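Side-chain contacts in 7beta-hydroxysteroid dehydrogenase (Collinsella aerofaciens, PDB 5FYD), which catalyses the NADPH-dependent reduction of the 7-oxo group of 7-oxolithocholate to give ursodeoxycholate: residues E18-A23 with E216-A221; E26-G31 with E220-L225; T103-E106 with M111-V114. One frame throughout, in Å; residues are numbered along the deposited sequence.

Contact 1 (E18-A23 with E216-A221)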
ATOM      1  N   GLU A  18       0.875 -13.083   2.068  1.00 35.11           N
ATOM      2  CA  GLU A  18       1.370 -12.053   1.149  1.00 38.92           C
ATOM      3  C   GLU A  18       2.468 -12.628   0.237  1.00 33.18           C
ATOM      4  O   GLU A  18       3.045 -13.664   0.535  1.00 33.32           O
ATOM      5  CB  GLU A  18       1.841 -10.775   1.885  1.00 42.57           C
ATOM      6  CG  GLU A  18       2.658 -10.928   3.169  1.00 45.67           C
ATOM      7  CD  GLU A  18       3.697 -12.021   3.100  1.00 47.95           C
ATOM      8  OE1 GLU A  18       3.306 -13.189   3.296  1.00 52.38           O
ATOM      9  OE2 GLU A  18       4.882 -11.730   2.823  1.00 49.56           O
ATOM     10  N   GLY A  19       2.694 -11.941  -0.881  1.00 28.92           N
ATOM     11  CA  GLY A  19       3.811 -12.131  -1.785  1.00 25.58           C
ATOM     12  C   GLY A  19       4.956 -13.048  -1.410  1.00 22.16           C
ATOM     13  O   GLY A  19       4.999 -14.181  -1.886  1.00 19.26           O
ATOM     14  N   VAL A  20       5.907 -12.557  -0.604  1.00 20.68           N
ATOM     15  CA  VAL A  20       7.112 -13.335  -0.294  1.00 18.02           C
ATOM     16  C   VAL A  20       6.773 -14.607   0.500  1.00 16.07           C
ATOM     17  O   VAL A  20       7.320 -15.671   0.237  1.00 14.79           O
ATOM     18  CB  VAL A  20       8.193 -12.450   0.384  1.00 19.56           C
ATOM     19  CG1 VAL A  20       9.302 -13.263   1.014  1.00 19.07           C
ATOM     20  CG2 VAL A  20       8.779 -11.484  -0.653  1.00 19.98           C
ATOM     21  N   GLY A  21       5.841 -14.496   1.445  1.00 14.91           N
ATOM     22  CA  GLY A  21       5.359 -15.654   2.169  1.00 14.65           C
ATOM     23  C   GLY A  21       4.813 -16.744   1.281  1.00 14.04           C
ATOM     24  O   GLY A  21       5.170 -17.911   1.410  1.00 13.01           O
ATOM     25  N   LYS A  22       3.914 -16.344   0.383  1.00 14.54           N
ATOM     26  CA  LYS A  22       3.332 -17.256  -0.556  1.00 15.51           C
ATOM     27  C   LYS A  22       4.396 -17.925  -1.421  1.00 14.66           C
ATOM     28  O   LYS A  22       4.337 -19.117  -1.693  1.00 13.58           O
ATOM     29  CB  LYS A  22       2.318 -16.519  -1.405  1.00 18.40           C
ATOM     30  CG  LYS A  22       1.664 -17.407  -2.432  1.00 20.74           C
ATOM     31  CD  LYS A  22       0.494 -16.729  -3.102  1.00 23.91           C
ATOM     32  CE  LYS A  22       0.131 -17.533  -4.327  1.00 25.55           C
ATOM     33  NZ  LYS A  22      -1.037 -16.966  -5.032  1.00 29.57           N
ATOM     34  N   ALA A  23       5.375 -17.154  -1.854  1.00 13.33           N
ATOM     35  CA  ALA A  23       6.418 -17.716  -2.693  1.00 13.00           C
ATOM     36  C   ALA A  23       7.292 -18.714  -1.924  1.00 12.76           C
ATOM     37  O   ALA A  23       7.755 -19.696  -2.496  1.00 12.48           O
ATOM     38  CB  ALA A  23       7.253 -16.613  -3.312  1.00 13.37           C
ATOM     39  N   GLU A 216      11.686 -14.401  -7.435  1.00 19.12           N
ATOM     40  CA  GLU A 216      13.117 -14.230  -7.691  0.50 19.95           C
ATOM     41  C   GLU A 216      13.893 -14.042  -6.387  1.00 18.52           C
ATOM     42  O   GLU A 216      15.024 -14.524  -6.257  1.00 18.44           O
ATOM     43  CB  GLU A 216      13.356 -13.088  -8.687  0.50 21.38           C
ATOM     44  CG  GLU A 216      13.105 -13.552 -10.116  0.50 22.58           C
ATOM     45  CD  GLU A 216      12.274 -12.584 -10.917  0.50 23.82           C
ATOM     46  OE1 GLU A 216      12.383 -11.364 -10.663  0.50 24.13           O
ATOM     47  OE2 GLU A 216      11.499 -13.058 -11.782  0.50 24.27           O
ATOM     48  N   CYS A 217      13.272 -13.377  -5.406  1.00 16.84           N
ATOM     49  CA  CYS A 217      13.871 -13.246  -4.071  1.00 16.62           C
ATOM     50  C   CYS A 217      14.042 -14.607  -3.401  1.00 15.97           C
ATOM     51  O   CYS A 217      15.117 -14.930  -2.888  1.00 14.79           O
ATOM     52  CB  CYS A 217      13.020 -12.397  -3.152  1.00 16.81           C
ATOM     53  SG  CYS A 217      12.887 -10.688  -3.727  1.00 19.40           S
ATOM     54  N   VAL A 218      12.965 -15.392  -3.402  1.00 14.65           N
ATOM     55  CA  VAL A 218      13.020 -16.738  -2.832  1.00 14.81           C
ATOM     56  C   VAL A 218      13.977 -17.661  -3.584  1.00 14.80           C
ATOM     57  O   VAL A 218      14.710 -18.437  -2.969  1.00 13.66           O
ATOM     58  CB  VAL A 218      11.606 -17.329  -2.710  1.00 15.20           C
ATOM     59  CG1 VAL A 218      11.648 -18.784  -2.304  1.00 15.72           C
ATOM     60  CG2 VAL A 218      10.814 -16.525  -1.682  1.00 15.15           C
ATOM     61  N   ASP A 219      13.978 -17.582  -4.919  1.00 15.67           N
ATOM     62  CA  ASP A 219      14.926 -18.356  -5.704  1.00 17.12           C
ATOM     63  C   ASP A 219      16.379 -18.033  -5.328  1.00 14.80           C
ATOM     64  O   ASP A 219      17.180 -18.951  -5.108  1.00 14.41           O
ATOM     65  CB  ASP A 219      14.702 -18.160  -7.207  1.00 19.10           C
ATOM     66  CG  ASP A 219      13.524 -18.978  -7.732  1.00 23.57           C
ATOM     67  OD1 ASP A 219      13.061 -19.907  -7.029  1.00 25.18           O
ATOM     68  OD2 ASP A 219      13.073 -18.692  -8.861  1.00 27.11           O
ATOM     69  N   GLU A 220      16.704 -16.750  -5.197  1.00 13.74           N
ATOM     70  CA  GLU A 220      18.063 -16.377  -4.802  1.00 13.65           C
ATOM     71  C   GLU A 220      18.406 -16.877  -3.389  1.00 12.91           C
ATOM     72  O   GLU A 220      19.486 -17.416  -3.167  1.00 12.66           O
ATOM     73  CB  GLU A 220      18.281 -14.868  -4.895  1.00 14.14           C
ATOM     74  CG  GLU A 220      19.703 -14.493  -4.538  1.00 14.85           C
ATOM     75  CD  GLU A 220      20.046 -13.033  -4.806  1.00 15.61           C
ATOM     76  OE1 GLU A 220      19.170 -12.229  -5.180  1.00 16.66           O
ATOM     77  OE2 GLU A 220      21.222 -12.700  -4.622  1.00 15.47           O
ATOM     78  N   ALA A 221      17.475 -16.727  -2.445  1.00 12.81           N
ATOM     79  CA  ALA A 221      17.707 -17.233  -1.085  1.00 12.28           C
ATOM     80  C   ALA A 221      18.021 -18.749  -1.072  1.00 13.19           C
ATOM     81  O   ALA A 221      18.938 -19.200  -0.378  1.00 13.33           O
ATOM     82  CB  ALA A 221      16.505 -16.941  -0.196  1.00 12.48           C
TER

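Contact 2 (E26-G31 with E220-L225)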
ATOM      1  N   GLU A  26       5.248 -21.991  -1.901  1.00 14.04           N
ATOM      2  CA  GLU A  26       5.306 -22.659  -3.209  1.00 16.30           C
ATOM      3  C   GLU A  26       6.666 -23.292  -3.436  1.00 15.74           C
ATOM      4  O   GLU A  26       6.749 -24.415  -3.923  1.00 15.00           O
ATOM      5  CB  GLU A  26       4.950 -21.691  -4.343  1.00 18.32           C
ATOM      6  CG  GLU A  26       3.538 -21.158  -4.250  1.00 21.41           C
ATOM      7  CD  GLU A  26       3.281 -19.944  -5.143  1.00 24.97           C
ATOM      8  OE1 GLU A  26       4.227 -19.222  -5.511  1.00 30.05           O
ATOM      9  OE2 GLU A  26       2.113 -19.699  -5.453  1.00 31.19           O
ATOM     10  N   LYS A  27       7.741 -22.587  -3.067  1.00 15.43           N
ATOM     11  CA  LYS A  27       9.104 -23.097  -3.275  1.00 15.56           C
ATOM     12  C   LYS A  27       9.374 -24.375  -2.453  1.00 14.21           C
ATOM     13  O   LYS A  27       9.872 -25.372  -2.996  1.00 13.42           O
ATOM     14  CB  LYS A  27      10.151 -22.022  -2.970  1.00 16.75           C
ATOM     15  CG  LYS A  27      11.591 -22.442  -3.201  1.00 19.34           C
ATOM     16  CD  LYS A  27      11.925 -22.709  -4.663  1.00 21.14           C
ATOM     17  CE  LYS A  27      13.433 -22.800  -4.866  1.00 24.14           C
ATOM     18  NZ  LYS A  27      13.827 -22.552  -6.280  1.00 25.76           N
ATOM     19  N   ILE A  28       9.017 -24.380  -1.166  1.00 13.37           N
ATOM     20  CA  ILE A  28       9.260 -25.569  -0.359  1.00 12.66           C
ATOM     21  C   ILE A  28       8.354 -26.746  -0.765  1.00 12.96           C
ATOM     22  O   ILE A  28       8.787 -27.888  -0.736  1.00 12.65           O
ATOM     23  CB  ILE A  28       9.265 -25.313   1.175  1.00 13.09           C
ATOM     24  CG1 ILE A  28       7.879 -24.987   1.703  1.00 13.12           C
ATOM     25  CG2 ILE A  28      10.295 -24.228   1.543  1.00 12.93           C
ATOM     26  CD1 ILE A  28       7.824 -25.049   3.214  1.00 13.71           C
ATOM     27  N   ALA A  29       7.129 -26.447  -1.193  1.00 12.55           N
ATOM     28  CA  ALA A  29       6.234 -27.475  -1.702  1.00 12.27           C
ATOM     29  C   ALA A  29       6.789 -28.085  -2.985  1.00 12.38           C
ATOM     30  O   ALA A  29       6.794 -29.310  -3.127  1.00 13.28           O
ATOM     31  CB  ALA A  29       4.859 -26.905  -1.924  1.00 12.49           C
ATOM     32  N   ALA A  30       7.283 -27.243  -3.891  1.00 13.46           N
ATOM     33  CA  ALA A  30       7.970 -27.726  -5.106  1.00 14.34           C
ATOM     34  C   ALA A  30       9.184 -28.587  -4.763  1.00 15.32           C
ATOM     35  O   ALA A  30       9.526 -29.541  -5.485  1.00 16.94           O
ATOM     36  CB  ALA A  30       8.391 -26.559  -5.970  1.00 14.70           C
ATOM     37  N   GLY A  31       9.849 -28.247  -3.659  1.00 15.20           N
ATOM     38  CA  GLY A  31      10.929 -29.042  -3.115  1.00 15.56           C
ATOM     39  C   GLY A  31      10.522 -30.253  -2.292  1.00 15.59           C
ATOM     40  O   GLY A  31      11.368 -30.872  -1.651  1.00 16.27           O
ATOM     41  N   GLU A 220      16.704 -16.750  -5.197  1.00 13.74           N
ATOM     42  CA  GLU A 220      18.063 -16.377  -4.802  1.00 13.65           C
ATOM     43  C   GLU A 220      18.406 -16.877  -3.389  1.00 12.91           C
ATOM     44  O   GLU A 220      19.486 -17.416  -3.167  1.00 12.66           O
ATOM     45  CB  GLU A 220      18.281 -14.868  -4.895  1.00 14.14           C
ATOM     46  CG  GLU A 220      19.703 -14.493  -4.538  1.00 14.85           C
ATOM     47  CD  GLU A 220      20.046 -13.033  -4.806  1.00 15.61           C
ATOM     48  OE1 GLU A 220      19.170 -12.229  -5.180  1.00 16.66           O
ATOM     49  OE2 GLU A 220      21.222 -12.700  -4.622  1.00 15.47           O
ATOM     50  N   ALA A 221      17.475 -16.727  -2.445  1.00 12.81           N
ATOM     51  CA  ALA A 221      17.707 -17.233  -1.085  1.00 12.28           C
ATOM     52  C   ALA A 221      18.021 -18.749  -1.072  1.00 13.19           C
ATOM     53  O   ALA A 221      18.938 -19.200  -0.378  1.00 13.33           O
ATOM     54  CB  ALA A 221      16.505 -16.941  -0.196  1.00 12.48           C
ATOM     55  N   PHE A 222      17.271 -19.535  -1.828  1.00 12.91           N
ATOM     56  CA  PHE A 222      17.522 -20.966  -1.817  1.00 14.09           C
ATOM     57  C   PHE A 222      18.805 -21.338  -2.575  1.00 14.68           C
ATOM     58  O   PHE A 222      19.469 -22.280  -2.188  1.00 14.18           O
ATOM     59  CB  PHE A 222      16.325 -21.766  -2.304  1.00 13.92           C
ATOM     60  CG  PHE A 222      15.303 -22.000  -1.235  1.00 14.35           C
ATOM     61  CD1 PHE A 222      15.452 -23.021  -0.311  1.00 14.53           C
ATOM     62  CD2 PHE A 222      14.219 -21.152  -1.109  1.00 14.67           C
ATOM     63  CE1 PHE A 222      14.508 -23.216   0.699  1.00 14.82           C
ATOM     64  CE2 PHE A 222      13.278 -21.343  -0.101  1.00 14.85           C
ATOM     65  CZ  PHE A 222      13.415 -22.387   0.793  1.00 14.69           C
ATOM     66  N   GLU A 223      19.150 -20.589  -3.619  1.00 15.38           N
ATOM     67  CA  GLU A 223      20.420 -20.805  -4.334  1.00 17.20           C
ATOM     68  C   GLU A 223      21.620 -20.622  -3.406  1.00 15.73           C
ATOM     69  O   GLU A 223      22.580 -21.365  -3.502  1.00 15.87           O
ATOM     70  CB  GLU A 223      20.518 -19.899  -5.568  1.00 20.79           C
ATOM     71  CG  GLU A 223      19.698 -20.468  -6.727  1.00 25.72           C
ATOM     72  CD  GLU A 223      19.663 -19.593  -7.978  1.00 31.59           C
ATOM     73  OE1 GLU A 223      20.491 -18.648  -8.086  1.00 34.37           O
ATOM     74  OE2 GLU A 223      18.790 -19.855  -8.849  1.00 34.06           O
ATOM     75  N   LYS A 224      21.523 -19.685  -2.464  1.00 14.67           N
ATOM     76  CA  LYS A 224      22.638 -19.348  -1.568  1.00 14.75           C
ATOM     77  C   LYS A 224      22.584 -19.996  -0.176  1.00 13.96           C
ATOM     78  O   LYS A 224      23.531 -19.877   0.603  1.00 13.28           O
ATOM     79  CB  LYS A 224      22.759 -17.827  -1.493  1.00 15.39           C
ATOM     80  CG  LYS A 224      23.190 -17.282  -2.856  1.00 16.22           C
ATOM     81  CD  LYS A 224      23.226 -15.773  -2.909  1.00 16.94           C
ATOM     82  CE  LYS A 224      23.776 -15.337  -4.258  1.00 18.32           C
ATOM     83  NZ  LYS A 224      23.583 -13.893  -4.474  1.00 18.38           N
ATOM     84  N   LEU A 225      21.500 -20.717   0.115  1.00 13.78           N
ATOM     85  CA  LEU A 225      21.319 -21.368   1.402  1.00 13.81           C
ATOM     86  C   LEU A 225      22.422 -22.394   1.632  1.00 13.97           C
ATOM     87  O   LEU A 225      22.646 -23.252   0.786  1.00 13.30           O
ATOM     88  CB  LEU A 225      19.957 -22.072   1.464  1.00 13.45           C
ATOM     89  CG  LEU A 225      19.630 -22.785   2.755  1.00 13.53           C
ATOM     90  CD1 LEU A 225      19.630 -21.871   3.978  1.00 13.68           C
ATOM     91  CD2 LEU A 225      18.312 -23.529   2.588  1.00 13.86           C
TER

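Contact 3 (T103-E106 with M111-V114)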
ATOM      1  N   THR A 103       3.325   7.881  17.214  1.00 16.83           N
ATOM      2  CA  THR A 103       2.831   6.525  17.166  1.00 16.20           C
ATOM      3  C   THR A 103       2.561   6.102  18.608  1.00 16.50           C
ATOM      4  O   THR A 103       3.474   6.144  19.436  1.00 16.17           O
ATOM      5  CB  THR A 103       3.893   5.640  16.494  1.00 17.76           C
ATOM      6  OG1 THR A 103       4.033   6.062  15.138  1.00 17.74           O
ATOM      7  CG2 THR A 103       3.511   4.154  16.521  1.00 17.10           C
ATOM      8  N   PRO A 104       1.328   5.678  18.920  1.00 15.66           N
ATOM      9  CA  PRO A 104       0.976   5.336  20.308  1.00 15.41           C
ATOM     10  C   PRO A 104       1.735   4.095  20.752  1.00 14.46           C
ATOM     11  O   PRO A 104       2.142   3.285  19.890  1.00 13.16           O
ATOM     12  CB  PRO A 104      -0.534   5.082  20.248  1.00 16.55           C
ATOM     13  CG  PRO A 104      -0.845   4.814  18.833  1.00 16.91           C
ATOM     14  CD  PRO A 104       0.185   5.497  17.994  1.00 16.38           C
ATOM     15  N   TRP A 105       1.987   3.976  22.055  1.00 13.65           N
ATOM     16  CA  TRP A 105       2.733   2.843  22.573  1.00 13.28           C
ATOM     17  C   TRP A 105       2.140   1.496  22.141  1.00 14.54           C
ATOM     18  O   TRP A 105       2.906   0.591  21.790  1.00 13.07           O
ATOM     19  CB  TRP A 105       2.976   2.888  24.108  1.00 13.22           C
ATOM     20  CG  TRP A 105       3.719   1.697  24.461  1.00 12.37           C
ATOM     21  CD1 TRP A 105       3.232   0.561  25.010  1.00 12.38           C
ATOM     22  CD2 TRP A 105       5.062   1.434  24.105  1.00 12.21           C
ATOM     23  NE1 TRP A 105       4.203  -0.402  25.046  1.00 12.83           N
ATOM     24  CE2 TRP A 105       5.347   0.120  24.489  1.00 12.57           C
ATOM     25  CE3 TRP A 105       6.059   2.195  23.503  1.00 12.10           C
ATOM     26  CZ2 TRP A 105       6.607  -0.463  24.286  1.00 12.65           C
ATOM     27  CZ3 TRP A 105       7.305   1.624  23.312  1.00 12.47           C
ATOM     28  CH2 TRP A 105       7.558   0.313  23.678  1.00 12.52           C
ATOM     29  N   GLU A 106       0.804   1.357  22.182  1.00 15.38           N
ATOM     30  CA  GLU A 106       0.157   0.098  21.787  1.00 16.78           C
ATOM     31  C   GLU A 106       0.649  -0.366  20.403  1.00 15.54           C
ATOM     32  O   GLU A 106       0.895  -1.543  20.213  1.00 13.47           O
ATOM     33  CB  GLU A 106      -1.385   0.231  21.819  1.00 20.30           C
ATOM     34  CG  GLU A 106      -1.939   1.161  20.742  1.00 24.89           C
ATOM     35  CD  GLU A 106      -3.435   1.368  20.786  1.00 31.82           C
ATOM     36  OE1 GLU A 106      -4.171   0.360  20.931  1.00 37.19           O
ATOM     37  OE2 GLU A 106      -3.872   2.546  20.638  1.00 35.44           O
ATOM     38  N   MET A 111       4.476  -3.661  16.959  1.00 11.28           N
ATOM     39  CA  MET A 111       5.633  -3.800  16.060  1.00 11.90           C
ATOM     40  C   MET A 111       6.759  -4.596  16.710  1.00 11.55           C
ATOM     41  O   MET A 111       7.351  -5.476  16.085  1.00 11.02           O
ATOM     42  CB  MET A 111       6.120  -2.449  15.570  1.00 12.35           C
ATOM     43  CG  MET A 111       5.161  -1.838  14.530  1.00 13.07           C
ATOM     44  SD  MET A 111       5.755  -0.300  13.806  1.00 15.50           S
ATOM     45  CE  MET A 111       5.493   0.857  15.123  1.00 15.12           C
ATOM     46  N   ILE A 112       7.073  -4.282  17.959  1.00 10.62           N
ATOM     47  CA  ILE A 112       8.027  -5.101  18.700  1.00 11.03           C
ATOM     48  C   ILE A 112       7.640  -6.595  18.692  1.00 10.67           C
ATOM     49  O   ILE A 112       8.492  -7.496  18.530  1.00 10.33           O
ATOM     50  CB  ILE A 112       8.168  -4.593  20.148  1.00 11.77           C
ATOM     51  CG1 ILE A 112       9.025  -3.344  20.163  1.00 12.53           C
ATOM     52  CG2 ILE A 112       8.747  -5.687  21.058  1.00 12.31           C
ATOM     53  CD1 ILE A 112       8.944  -2.575  21.471  1.00 13.16           C
ATOM     54  N   ASN A 113       6.359  -6.856  18.899  1.00 10.28           N
ATOM     55  CA  ASN A 113       5.887  -8.232  18.916  1.00 10.86           C
ATOM     56  C   ASN A 113       6.091  -8.937  17.581  1.00 11.05           C
ATOM     57  O   ASN A 113       6.569 -10.063  17.540  1.00 11.19           O
ATOM     58  CB  ASN A 113       4.437  -8.283  19.344  1.00 11.21           C
ATOM     59  CG  ASN A 113       4.289  -8.107  20.826  1.00 11.68           C
ATOM     60  OD1 ASN A 113       5.277  -8.136  21.560  1.00 11.56           O
ATOM     61  ND2 ASN A 113       3.075  -7.956  21.277  1.00 11.92           N
ATOM     62  N   VAL A 114       5.755  -8.266  16.497  1.00 11.38           N
ATOM     63  CA  VAL A 114       5.909  -8.892  15.171  1.00 11.73           C
ATOM     64  C   VAL A 114       7.380  -9.038  14.788  1.00 11.54           C
ATOM     65  O   VAL A 114       7.825 -10.124  14.380  1.00 11.89           O
ATOM     66  CB  VAL A 114       5.152  -8.108  14.053  1.00 11.89           C
ATOM     67  CG1 VAL A 114       5.360  -8.797  12.707  1.00 11.91           C
ATOM     68  CG2 VAL A 114       3.664  -8.022  14.360  1.00 12.12           C
TER

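Contact 1 (E18-A23 with E216-A221)
Val218 meets Ala23 and Val20 where two helices of the Rossmann fold pack together: helix 19-30, which follows the first strand and begins in the glycine-rich NADP(+)-binding turn, and helix 214-224 from late in the chain. The apolar packing rests on one methyl. Val218 CG2 lies 3.9 Å from Ala23 CB, and the same CG2 stands 4.1 Å from the carbonyl O of Val20. Its approach to Val20 CG1, at 4.5 Å, is looser. With CG1 anti to the backbone N (chi1 172°), Val218 offers CG2 to this pair and leaves CG1 beside Ala23 O. A small residue suits position 23, since the CA atoms of Ala23 and Val218 come within 6.7 Å; Pro214 and Leu186 add further apolar cover around Val20.

The capping bond belongs to the nucleotide-binding turn. Glu18, Gly19, Val20 and Gly21 all bind NADP(+), and Glu18 is the N-cap of the helix. Glycine suits position 21, for with the Glu18 carboxylate where it lies a CB would run into OE1. The carboxylate folds back over the first turn, and Gly21 N donates to Glu18 OE2 on its syn side, 3.2 Å away and 26° out of the carboxylate plane.

Contact 2 (E26-G31 with E220-L225)
The second half of helix 19-30, the helix that follows the first strand of the nucleotide-binding fold, packs against the last turns of helix 214-224 through the ring of Phe222. Lys27 supplies its aliphatic chain: CG lies 3.6 Å from Phe222 CD2, close to CE2 as well. Lys27 CE passes 4.0 Å from Phe222 CB. The two side chains run past each other in opposite directions, and the bend at chi2 (66°) keeps the lysine chain alongside the ring. A long residue with an apolar stem and a charged end fits this partly exposed edge, for NZ travels on to a salt bridge with Asp219, one turn before Glu223 on the same helix. Ile28 touches at the far end of the ring, where CG2 stands 3.7 Å from Phe222 CZ.

In this Rossmann fold the ring also reaches beyond the two helices, to Phe87 and Ile139 on strands of the parallel sheet and to Leu3 of helix 3-7. A serine in place of Phe222 would probably leave the Lys27 stem and Ile28 CG2 without their apolar partner and open a gap between helix and sheet. On the same helix, Lys224 NZ meets the anti lone pair of Glu220 OE2 at 2.6 Å, a salt bridge between residues one helical turn apart; the same oxygen is also paired with Lys238, and Glu220 OE1 accepts from Gly234 N.

Contact 3 (T103-E106 with M111-V114)
Trp105 and Ile112 meet on one side of the first turns of helix 105-132, the long helix of the short-chain dehydrogenase fold that follows strand 85-90, while Thr103 and Met111 meet on another. Neither pair uses a hydrogen bond. Ile112 CD1 approaches the six-membered part of the indole at Trp105 CH2, 3.9 Å away, with the two side chains slanting across one another. Although Trp105 leaves the backbone pointing away from residues 111-114, CG anti to the backbone N (chi1 180°) carries the broad indole forward along the helix, so that a large ring can reach a residue two turns on. Ile112 reaches it because its delta methyl extends from a CG1 that lies anti to the carbonyl carbon.

The second pair closes tip to tip. Thr103 CG2 and Met111 CE stand 4.1 Å apart, a light contact between methyl groups. Methionine suits this place because its unbranched chain can bend at the last torsion, chi3 -75°, to carry CE toward Thr103, in the loop that leads into the helix. Thr103 comes just before the N-cap residue, Pro104.

Further out, Met111 packs on Leu94, Ser96 and Gln155, and its side chain lies about 6 Å from that of Tyr156, the inferred proton acceptor. Gln155 also touches Ile112. Thr103 rests on His108 and makes a weak hydrogen bond through OG1 to the carbonyl O of Lys99. The indole is held at its polar end as well: Trp105 NE1 bonds to OE1 of Glu109, one turn along the helix.

In the fold
Contacts 1 and 2 are successive turns of one interface between helices 19-30 and 214-224, their centres 8 Å apart. They join directly: Lys27 NZ forms a 2.9 Å salt bridge with Asp219 OD1, and Val218 CG1 packs 3.6 Å from Lys27 CB. Contact 1 marks the end of this interface near the NADP(+)-binding turn, with the side chain of Val20 about 10 Å from that of Tyr156. Contact 3 approaches the same tyrosine from helix 105-132 through Met111. It touches neither of the others; its nearest atoms are about 10 Å from contact 1 and about 18 Å from contact 2, which lies across the chain's centre from it.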